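Local structure of uncharacterized protein ycf41 (3KOJ) at residues I15-V20 with N74-L79; T19-P24 with E38-F43; T34-M39 with V58-V63. The protein probably binds single-stranded DNA, as expected for an OB-fold domain of the single-strand binding protein family. The protein carries 1 engineered substitution. All coordinates share one frame; numbering follows the deposited sequence.

Interaction 1 (I15-V20 with N74-L79)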
loop_
_atom_site.group_PDB
_atom_site.type_symbol
_atom_site.label_atom_id
_atom_site.label_comp_id
_atom_site.label_asym_id
_atom_site.label_seq_id
_atom_site.Cartn_x
_atom_site.Cartn_y
_atom_site.Cartn_z
ATOM N N ILE B 15 -3.193 0.171 -4.741
ATOM C CA ILE B 15 -2.465 -0.760 -5.582
ATOM C C ILE B 15 -3.364 -1.957 -5.851
ATOM O O ILE B 15 -3.769 -2.673 -4.928
ATOM C CB ILE B 15 -1.151 -1.165 -4.898
ATOM C CG1 ILE B 15 -0.334 0.111 -4.639
ATOM C CG2 ILE B 15 -0.386 -2.159 -5.780
ATOM C CD1 ILE B 15 1.000 -0.092 -3.974
ATOM N N LEU B 16 -3.674 -2.161 -7.127
ATOM C CA LEU B 16 -4.582 -3.216 -7.533
ATOM C C LEU B 16 -4.075 -4.124 -8.636
ATOM O O LEU B 16 -3.485 -3.672 -9.613
ATOM C CB LEU B 16 -5.898 -2.603 -8.032
ATOM C CG LEU B 16 -6.762 -1.701 -7.149
ATOM C CD1 LEU B 16 -7.702 -0.881 -8.033
ATOM C CD2 LEU B 16 -7.552 -2.548 -6.165
ATOM N N GLN B 17 -4.349 -5.412 -8.472
ATOM C CA GLN B 17 -4.008 -6.421 -9.458
ATOM C C GLN B 17 -5.319 -6.538 -10.233
ATOM O O GLN B 17 -6.363 -6.793 -9.635
ATOM C CB GLN B 17 -3.702 -7.729 -8.751
ATOM C CG GLN B 17 -3.153 -8.823 -9.615
ATOM C CD GLN B 17 -2.875 -10.058 -8.793
ATOM O OE1 GLN B 17 -2.443 -9.954 -7.640
ATOM N NE2 GLN B 17 -3.121 -11.231 -9.368
ATOM N N ALA B 18 -5.278 -6.347 -11.548
ATOM C CA ALA B 18 -6.501 -6.405 -12.346
ATOM C C ALA B 18 -6.256 -6.841 -13.781
ATOM O O ALA B 18 -5.111 -6.922 -14.238
ATOM C CB ALA B 18 -7.187 -5.032 -12.333
ATOM N N THR B 19 -7.353 -7.105 -14.484
ATOM C CA THR B 19 -7.328 -7.542 -15.874
ATOM C C THR B 19 -7.881 -6.439 -16.781
ATOM O O THR B 19 -8.926 -5.852 -16.497
ATOM C CB THR B 19 -8.196 -8.812 -16.058
ATOM O OG1 THR B 19 -7.731 -9.837 -15.169
ATOM C CG2 THR B 19 -8.118 -9.319 -17.498
ATOM N N VAL B 20 -7.180 -6.156 -17.870
ATOM C CA VAL B 20 -7.624 -5.130 -18.814
ATOM C C VAL B 20 -8.852 -5.654 -19.572
ATOM O O VAL B 20 -8.775 -6.685 -20.241
ATOM C CB VAL B 20 -6.493 -4.801 -19.826
ATOM C CG1 VAL B 20 -6.953 -3.742 -20.825
ATOM C CG2 VAL B 20 -5.254 -4.322 -19.072
ATOM N N ASN B 74 -7.289 -8.559 -21.725
ATOM C CA ASN B 74 -6.992 -9.757 -20.954
ATOM C C ASN B 74 -5.613 -9.798 -20.298
ATOM O O ASN B 74 -5.256 -10.802 -19.689
ATOM C CB ASN B 74 -7.216 -11.017 -21.801
ATOM C CG ASN B 74 -7.609 -12.215 -20.956
ATOM O OD1 ASN B 74 -8.490 -12.117 -20.097
ATOM N ND2 ASN B 74 -6.966 -13.354 -21.198
ATOM N N ASP B 75 -4.840 -8.720 -20.420
ATOM C CA ASP B 75 -3.533 -8.659 -19.760
ATOM C C ASP B 75 -3.785 -8.481 -18.267
ATOM O O ASP B 75 -4.670 -7.718 -17.880
ATOM C CB ASP B 75 -2.713 -7.451 -20.235
ATOM C CG ASP B 75 -2.031 -7.685 -21.566
ATOM O OD1 ASP B 75 -2.025 -8.840 -22.039
ATOM O OD2 ASP B 75 -1.493 -6.711 -22.130
ATOM N N GLU B 76 -3.022 -9.177 -17.430
ATOM C CA GLU B 76 -3.174 -9.025 -15.984
ATOM C C GLU B 76 -2.053 -8.086 -15.546
ATOM O O GLU B 76 -0.877 -8.357 -15.785
ATOM C CB GLU B 76 -3.044 -10.369 -15.258
ATOM C CG GLU B 76 -3.040 -10.225 -13.733
ATOM C CD GLU B 76 -4.323 -10.703 -13.071
ATOM O OE1 GLU B 76 -4.371 -11.879 -12.648
ATOM O OE2 GLU B 76 -5.284 -9.908 -12.973
ATOM N N VAL B 77 -2.418 -6.981 -14.910
ATOM C CA VAL B 77 -1.434 -5.995 -14.492
ATOM C C VAL B 77 -1.588 -5.610 -13.028
ATOM O O VAL B 77 -2.538 -6.024 -12.358
ATOM C CB VAL B 77 -1.584 -4.696 -15.326
ATOM C CG1 VAL B 77 -1.372 -4.996 -16.802
ATOM C CG2 VAL B 77 -2.989 -4.094 -15.117
ATOM N N VAL B 78 -0.617 -4.853 -12.531
ATOM C CA VAL B 78 -0.693 -4.313 -11.179
ATOM C C VAL B 78 -0.626 -2.813 -11.409
ATOM O O VAL B 78 0.275 -2.322 -12.094
ATOM C CB VAL B 78 0.491 -4.697 -10.275
ATOM C CG1 VAL B 78 0.366 -3.942 -8.943
ATOM C CG2 VAL B 78 0.490 -6.192 -10.011
ATOM N N LEU B 79 -1.581 -2.087 -10.848
ATOM C CA LEU B 79 -1.616 -0.642 -11.012
ATOM C C LEU B 79 -1.429 0.045 -9.668
ATOM O O LEU B 79 -1.929 -0.433 -8.653
ATOM C CB LEU B 79 -2.973 -0.220 -11.599
ATOM C CG LEU B 79 -3.360 -0.866 -12.930
ATOM C CD1 LEU B 79 -4.865 -0.735 -13.148
ATOM C CD2 LEU B 79 -2.577 -0.216 -14.066
HETATM O O HOH W 1 -8.371 -9.798 -12.481
#

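Interaction 2 (T19-P24 with E38-F43)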
loop_
_atom_site.group_PDB
_atom_site.type_symbol
_atom_site.label_atom_id
_atom_site.label_comp_id
_atom_site.label_asym_id
_atom_site.label_seq_id
_atom_site.Cartn_x
_atom_site.Cartn_y
_atom_site.Cartn_z
ATOM N N THR B 19 -7.353 -7.105 -14.484
ATOM C CA THR B 19 -7.328 -7.542 -15.874
ATOM C C THR B 19 -7.881 -6.439 -16.781
ATOM O O THR B 19 -8.926 -5.852 -16.497
ATOM C CB THR B 19 -8.196 -8.812 -16.058
ATOM O OG1 THR B 19 -7.731 -9.837 -15.169
ATOM C CG2 THR B 19 -8.118 -9.319 -17.498
ATOM N N VAL B 20 -7.180 -6.156 -17.870
ATOM C CA VAL B 20 -7.624 -5.130 -18.814
ATOM C C VAL B 20 -8.852 -5.654 -19.572
ATOM O O VAL B 20 -8.775 -6.685 -20.241
ATOM C CB VAL B 20 -6.493 -4.801 -19.826
ATOM C CG1 VAL B 20 -6.953 -3.742 -20.825
ATOM C CG2 VAL B 20 -5.254 -4.322 -19.072
ATOM N N VAL B 21 -9.984 -4.960 -19.459
ATOM C CA VAL B 21 -11.198 -5.399 -20.149
ATOM C C VAL B 21 -11.708 -4.401 -21.185
ATOM O O VAL B 21 -12.673 -4.666 -21.897
ATOM C CB VAL B 21 -12.316 -5.746 -19.155
ATOM C CG1 VAL B 21 -11.854 -6.891 -18.260
ATOM C CG2 VAL B 21 -12.689 -4.527 -18.334
ATOM N N GLU B 22 -11.073 -3.236 -21.242
ATOM C CA GLU B 22 -11.397 -2.255 -22.269
ATOM C C GLU B 22 -10.057 -1.651 -22.636
ATOM O O GLU B 22 -9.372 -1.053 -21.797
ATOM C CB GLU B 22 -12.370 -1.169 -21.801
ATOM C CG GLU B 22 -12.895 -0.368 -23.002
ATOM C CD GLU B 22 -14.159 0.428 -22.720
ATOM O OE1 GLU B 22 -15.078 -0.108 -22.064
ATOM O OE2 GLU B 22 -14.244 1.589 -23.178
ATOM N N ALA B 23 -9.677 -1.849 -23.892
ATOM C CA ALA B 23 -8.400 -1.368 -24.396
ATOM C C ALA B 23 -8.204 0.127 -24.202
ATOM O O ALA B 23 -9.137 0.919 -24.334
ATOM C CB ALA B 23 -8.257 -1.729 -25.877
ATOM N N PRO B 24 -6.973 0.528 -23.873
ATOM C CA PRO B 24 -6.634 1.933 -23.661
ATOM C C PRO B 24 -6.864 2.782 -24.908
ATOM O O PRO B 24 -6.571 2.356 -26.028
ATOM C CB PRO B 24 -5.156 1.877 -23.258
ATOM C CG PRO B 24 -4.672 0.591 -23.848
ATOM C CD PRO B 24 -5.818 -0.336 -23.585
ATOM N N GLU B 38 -7.015 6.218 -21.213
ATOM C CA GLU B 38 -8.010 5.677 -20.305
ATOM C C GLU B 38 -8.411 4.281 -20.752
ATOM O O GLU B 38 -8.495 3.990 -21.950
ATOM C CB GLU B 38 -9.230 6.605 -20.202
ATOM C CG GLU B 38 -10.383 6.332 -21.137
ATOM C CD GLU B 38 -11.588 7.199 -20.801
ATOM O OE1 GLU B 38 -11.423 8.438 -20.727
ATOM O OE2 GLU B 38 -12.695 6.649 -20.605
HETATM N N MSE B 39 -8.621 3.408 -19.779
HETATM C CA MSE B 39 -9.010 2.037 -20.062
HETATM C C MSE B 39 -9.868 1.566 -18.909
HETATM O O MSE B 39 -10.130 2.322 -17.980
HETATM C CB MSE B 39 -7.761 1.148 -20.205
HETATM C CG MSE B 39 -6.894 1.043 -18.959
HETATM SE SE MSE B 39 -5.301 -0.059 -19.255
HETATM C CE MSE B 39 -4.859 -0.434 -17.401
ATOM N N VAL B 40 -10.319 0.322 -18.973
ATOM C CA VAL B 40 -11.132 -0.226 -17.899
ATOM C C VAL B 40 -10.531 -1.556 -17.482
ATOM O O VAL B 40 -10.081 -2.328 -18.324
ATOM C CB VAL B 40 -12.595 -0.454 -18.348
ATOM C CG1 VAL B 40 -13.403 -1.069 -17.207
ATOM C CG2 VAL B 40 -13.218 0.874 -18.782
ATOM N N VAL B 41 -10.508 -1.813 -16.179
ATOM C CA VAL B 41 -9.977 -3.072 -15.684
ATOM C C VAL B 41 -11.017 -3.746 -14.806
ATOM O O VAL B 41 -11.962 -3.108 -14.338
ATOM C CB VAL B 41 -8.680 -2.878 -14.861
ATOM C CG1 VAL B 41 -7.626 -2.190 -15.714
ATOM C CG2 VAL B 41 -8.971 -2.076 -13.581
ATOM N N GLN B 42 -10.843 -5.046 -14.602
ATOM C CA GLN B 42 -11.748 -5.812 -13.763
ATOM C C GLN B 42 -10.941 -6.574 -12.719
ATOM O O GLN B 42 -9.875 -7.117 -13.014
ATOM C CB GLN B 42 -12.558 -6.800 -14.608
ATOM C CG GLN B 42 -13.512 -7.664 -13.791
ATOM C CD GLN B 42 -14.324 -8.614 -14.654
ATOM O OE1 GLN B 42 -15.209 -8.192 -15.404
ATOM N NE2 GLN B 42 -14.020 -9.904 -14.555
ATOM N N PHE B 43 -11.438 -6.587 -11.491
ATOM C CA PHE B 43 -10.760 -7.308 -10.423
ATOM C C PHE B 43 -11.793 -8.016 -9.562
ATOM O O PHE B 43 -12.955 -7.602 -9.503
ATOM C CB PHE B 43 -9.861 -6.370 -9.600
ATOM C CG PHE B 43 -10.535 -5.116 -9.118
ATOM C CD1 PHE B 43 -11.009 -5.022 -7.815
ATOM C CD2 PHE B 43 -10.641 -4.006 -9.949
ATOM C CE1 PHE B 43 -11.567 -3.840 -7.342
ATOM C CE2 PHE B 43 -11.198 -2.817 -9.488
ATOM C CZ PHE B 43 -11.663 -2.732 -8.183
HETATM O O HOH W 1 -8.371 -9.798 -12.481
HETATM O O HOH W 2 -11.040 2.973 -22.955
#

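Interaction 3 (T34-M39 with V58-V63)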
loop_
_atom_site.group_PDB
_atom_site.type_symbol
_atom_site.label_atom_id
_atom_site.label_comp_id
_atom_site.label_asym_id
_atom_site.label_seq_id
_atom_site.Cartn_x
_atom_site.Cartn_y
_atom_site.Cartn_z
ATOM N N THR B 34 -0.223 17.201 -23.307
ATOM C CA THR B 34 -0.158 16.112 -22.337
ATOM C C THR B 34 -1.038 14.934 -22.746
ATOM O O THR B 34 -2.263 15.048 -22.811
ATOM C CB THR B 34 -0.589 16.573 -20.932
ATOM O OG1 THR B 34 0.249 17.654 -20.502
ATOM C CG2 THR B 34 -0.458 15.426 -19.941
ATOM N N PRO B 35 -0.416 13.780 -23.022
ATOM C CA PRO B 35 -1.148 12.578 -23.424
ATOM C C PRO B 35 -1.959 12.038 -22.254
ATOM O O PRO B 35 -1.513 12.088 -21.112
ATOM C CB PRO B 35 -0.037 11.598 -23.810
ATOM C CG PRO B 35 1.173 12.468 -24.034
ATOM C CD PRO B 35 1.030 13.515 -22.978
ATOM N N VAL B 36 -3.151 11.532 -22.535
ATOM C CA VAL B 36 -3.970 10.945 -21.486
ATOM C C VAL B 36 -4.604 9.674 -22.033
ATOM O O VAL B 36 -5.236 9.675 -23.091
ATOM C CB VAL B 36 -5.042 11.933 -20.956
ATOM C CG1 VAL B 36 -5.807 12.534 -22.094
ATOM C CG2 VAL B 36 -5.980 11.219 -19.986
ATOM N N ALA B 37 -4.389 8.579 -21.316
ATOM C CA ALA B 37 -4.903 7.284 -21.725
ATOM C C ALA B 37 -5.921 6.782 -20.720
ATOM O O ALA B 37 -5.724 6.913 -19.510
ATOM C CB ALA B 37 -3.758 6.290 -21.835
ATOM N N GLU B 38 -7.015 6.218 -21.213
ATOM C CA GLU B 38 -8.010 5.677 -20.305
ATOM C C GLU B 38 -8.411 4.281 -20.752
ATOM O O GLU B 38 -8.495 3.990 -21.950
ATOM C CB GLU B 38 -9.230 6.605 -20.202
ATOM C CG GLU B 38 -10.383 6.332 -21.137
ATOM C CD GLU B 38 -11.588 7.199 -20.801
ATOM O OE1 GLU B 38 -11.423 8.438 -20.727
ATOM O OE2 GLU B 38 -12.695 6.649 -20.605
HETATM N N MSE B 39 -8.621 3.408 -19.779
HETATM C CA MSE B 39 -9.010 2.037 -20.062
HETATM C C MSE B 39 -9.868 1.566 -18.909
HETATM O O MSE B 39 -10.130 2.322 -17.980
HETATM C CB MSE B 39 -7.761 1.148 -20.205
HETATM C CG MSE B 39 -6.894 1.043 -18.959
HETATM SE SE MSE B 39 -5.301 -0.059 -19.255
HETATM C CE MSE B 39 -4.859 -0.434 -17.401
ATOM N N VAL B 58 -7.144 5.870 -15.480
ATOM C CA VAL B 58 -6.631 6.957 -16.305
ATOM C C VAL B 58 -5.172 7.282 -16.000
ATOM O O VAL B 58 -4.781 7.395 -14.839
ATOM C CB VAL B 58 -7.465 8.240 -16.100
ATOM C CG1 VAL B 58 -6.971 9.341 -17.035
ATOM C CG2 VAL B 58 -8.944 7.939 -16.337
ATOM N N GLY B 59 -4.379 7.435 -17.054
ATOM C CA GLY B 59 -2.974 7.764 -16.892
ATOM C C GLY B 59 -2.624 9.024 -17.665
ATOM O O GLY B 59 -3.123 9.236 -18.774
ATOM N N TRP B 60 -1.772 9.865 -17.087
ATOM C CA TRP B 60 -1.372 11.105 -17.744
ATOM C C TRP B 60 0.122 11.124 -18.039
ATOM O O TRP B 60 0.920 10.532 -17.313
ATOM C CB TRP B 60 -1.719 12.313 -16.870
ATOM C CG TRP B 60 -3.166 12.439 -16.524
ATOM C CD1 TRP B 60 -3.886 11.629 -15.691
ATOM C CD2 TRP B 60 -4.077 13.438 -17.001
ATOM N NE1 TRP B 60 -5.188 12.064 -15.618
ATOM C CE2 TRP B 60 -5.332 13.170 -16.410
ATOM C CE3 TRP B 60 -3.953 14.533 -17.865
ATOM C CZ2 TRP B 60 -6.461 13.961 -16.664
ATOM C CZ3 TRP B 60 -5.076 15.316 -18.116
ATOM C CH2 TRP B 60 -6.313 15.026 -17.513
ATOM N N GLY B 61 0.493 11.808 -19.116
ATOM C CA GLY B 61 1.894 11.919 -19.479
ATOM C C GLY B 61 2.565 10.634 -19.915
ATOM O O GLY B 61 1.997 9.849 -20.673
ATOM N N ALA B 62 3.783 10.420 -19.427
ATOM C CA ALA B 62 4.559 9.239 -19.778
ATOM C C ALA B 62 3.835 7.931 -19.489
ATOM O O ALA B 62 3.919 6.983 -20.273
ATOM C CB ALA B 62 5.895 9.262 -19.047
ATOM N N VAL B 63 3.121 7.868 -18.369
ATOM C CA VAL B 63 2.423 6.633 -18.032
ATOM C C VAL B 63 1.280 6.363 -19.010
ATOM O O VAL B 63 0.907 5.210 -19.229
ATOM C CB VAL B 63 1.901 6.655 -16.571
ATOM C CG1 VAL B 63 0.634 7.474 -16.468
ATOM C CG2 VAL B 63 1.683 5.227 -16.084
#

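Interaction 1 (I15-V20 with N74-L79)
Strands 15-20 and 76-79 run antiparallel, with 166° between their directions. The evidence for pairing is a set of six backbone hydrogen bonds: Leu16 and Leu79 exchange two, Ala18 and Val77 exchange two, and Val20 gives its N to Asp75 O while its O receives Asn74 N. Of these, Val77 N reaches Ala18 O at 2.8 Å, nearly along the C=O axis.

Glu76 rises on the face that also carries Gln17, Thr19 and Val78. Glu76 CB lies 4.1 Å from Ala18 O, and CG, anti to the backbone N (chi1 173°), passes the same oxygen. A bend at chi2 (107°) then folds the carboxylate back over strand 15-20. There Glu76 OE2 accepts from a water at 3.1 Å, which accepts from Thr19 OG1 at 2.8 Å; OE2 also stands 3.2 Å from Ala18 O, two acceptors without a bond. Glu76 OE1 comes only to 3.6 Å from Gln17 NE2, the amide and carboxylate planes perpendicular; Gln17 OE1 is taken by Met11 N of the second subunit. An alanine at Glu76 would remove the carboxylate that receives the water, and so would probably leave Thr19 OG1 less firmly tied to strand 76-79.

On the other face, Ala18 and Leu79 pack against strand 35-43, Leu79 also meeting strands 53-60 and 100-103. Along the edge, Ile15 and Leu16 pair antiparallel with a strand of the second subunit.

Interaction 2 (T19-P24 with E38-F43)
Five backbone hydrogen bonds set the register of 19-24 against 38-43. Thr19 and Gln42 form a hydrogen-bonded antiparallel pair, with Gln42 N to Thr19 O the shorter bond at 2.8 Å. Beyond the Val20-Val41 pair the register slips by one residue, because Val21 N and Glu22 N both converge on Val40 O. The two grips are unequal: Val21 N lies in the carbonyl plane at 2.9 Å, whereas Glu22 N sits 28° out of it at 3.2 Å. Val40 N closes the pattern on a lone pair of Glu22 O.

Water supplements this at each end. The water on Thr19 OG1 also donates to Gln42 O, and another lies between Ala23 O and Glu38 O. Near the latter, Pro24 CA makes a CA-H...O contact with Glu38 O at 3.3 Å.

Among apolar contacts, Val40 meets both bulge residues: its CG1 touches Val21 CG2 at 3.7 Å, while its CB packs on Glu22 CB at 3.5 Å. Val21 CG1 lies against Gln42 CB, the two side chains crossing at about a right angle; the tip of Gln42 is held by Arg54. Met39 (selenomethionine) directs its CB at the other strand, touching Glu22 O at 3.2 Å; beyond it, chi1 of 62° and an extended chain lead the selenium end away, toward Cys71 and Leu79.

Two successive residues facing one make this a classic beta bulge. With strands 19-21 and 38-43 at 129°, it marks the corner where the long first strand turns, as the first strand of an OB barrel does to join both of its sheets.

Interaction 3 (T34-M39 with V58-V63)
This is the open end of an antiparallel beta hairpin, away from its connecting loop, strands 35-43 and 53-60 of the OB fold, where the second strand passes into helix 62-70. The strand directions differ by 166°, and the most regular pairing is at Ala37 and Gly59, which exchange two nearly straight bonds: Gly59 N reaches Ala37 O at 2.8 Å, nearly along the C=O axis, and Ala37 N returns the bond to Gly59 O. A side chain at Gly59 would meet Val63 CG1 of the following helix, which fits the close approach of helix and strand. Ala37 points to that same face and packs on Ala64.

The opposite face is centred on Val36, whose CG2 is anti to the backbone N. This one methyl touches Val58 CG1 at 3.6 Å, the two valines lying side by side, and also sits over the six-membered ring of Trp60, 4.1 Å from its centroid and 11° off the normal, a CH-pi contact. Toward the solvent the packing thins. Thr34 CG2 approaches the edge of the indole at CE3 only to 4.2 Å, while Thr34 OG1 is bonded to Asp31. At the other end Glu38 offers merely its CB, 4.1 Å from Val58 CG2.

Trp60 itself is largely exposed; an aromatic ring displayed here is consistent with the base-stacking residues of bacterial single-strand binding proteins, though no DNA is present. Just past it, Gly61 takes a positive phi of 67° at the N-cap of the helix, and its N donates to Pro35 O at 2.8 Å.

How the interactions relate
From the N terminus, strand 12-28 is the common start of interactions 1 and 2, which share Thr19 and Val20 and one bound water. Interaction 2 closes the first hairpin, to 38-43. Interaction 3 begins on the same second strand, sharing Glu38 and Met39, and closes the next hairpin, to 58-63, so the two hairpins follow in succession, sharing the middle strand. Interaction 1 makes the longest closure, 54 residues, and encloses interaction 3 once helix 62-70 has led the chain from strand 53-60 to strand 76-84. Their centres are about 16 Å apart, yet Met39 CE reaches Leu79 CD2 at 4.0 Å. Together they join four strands of the curled sheet.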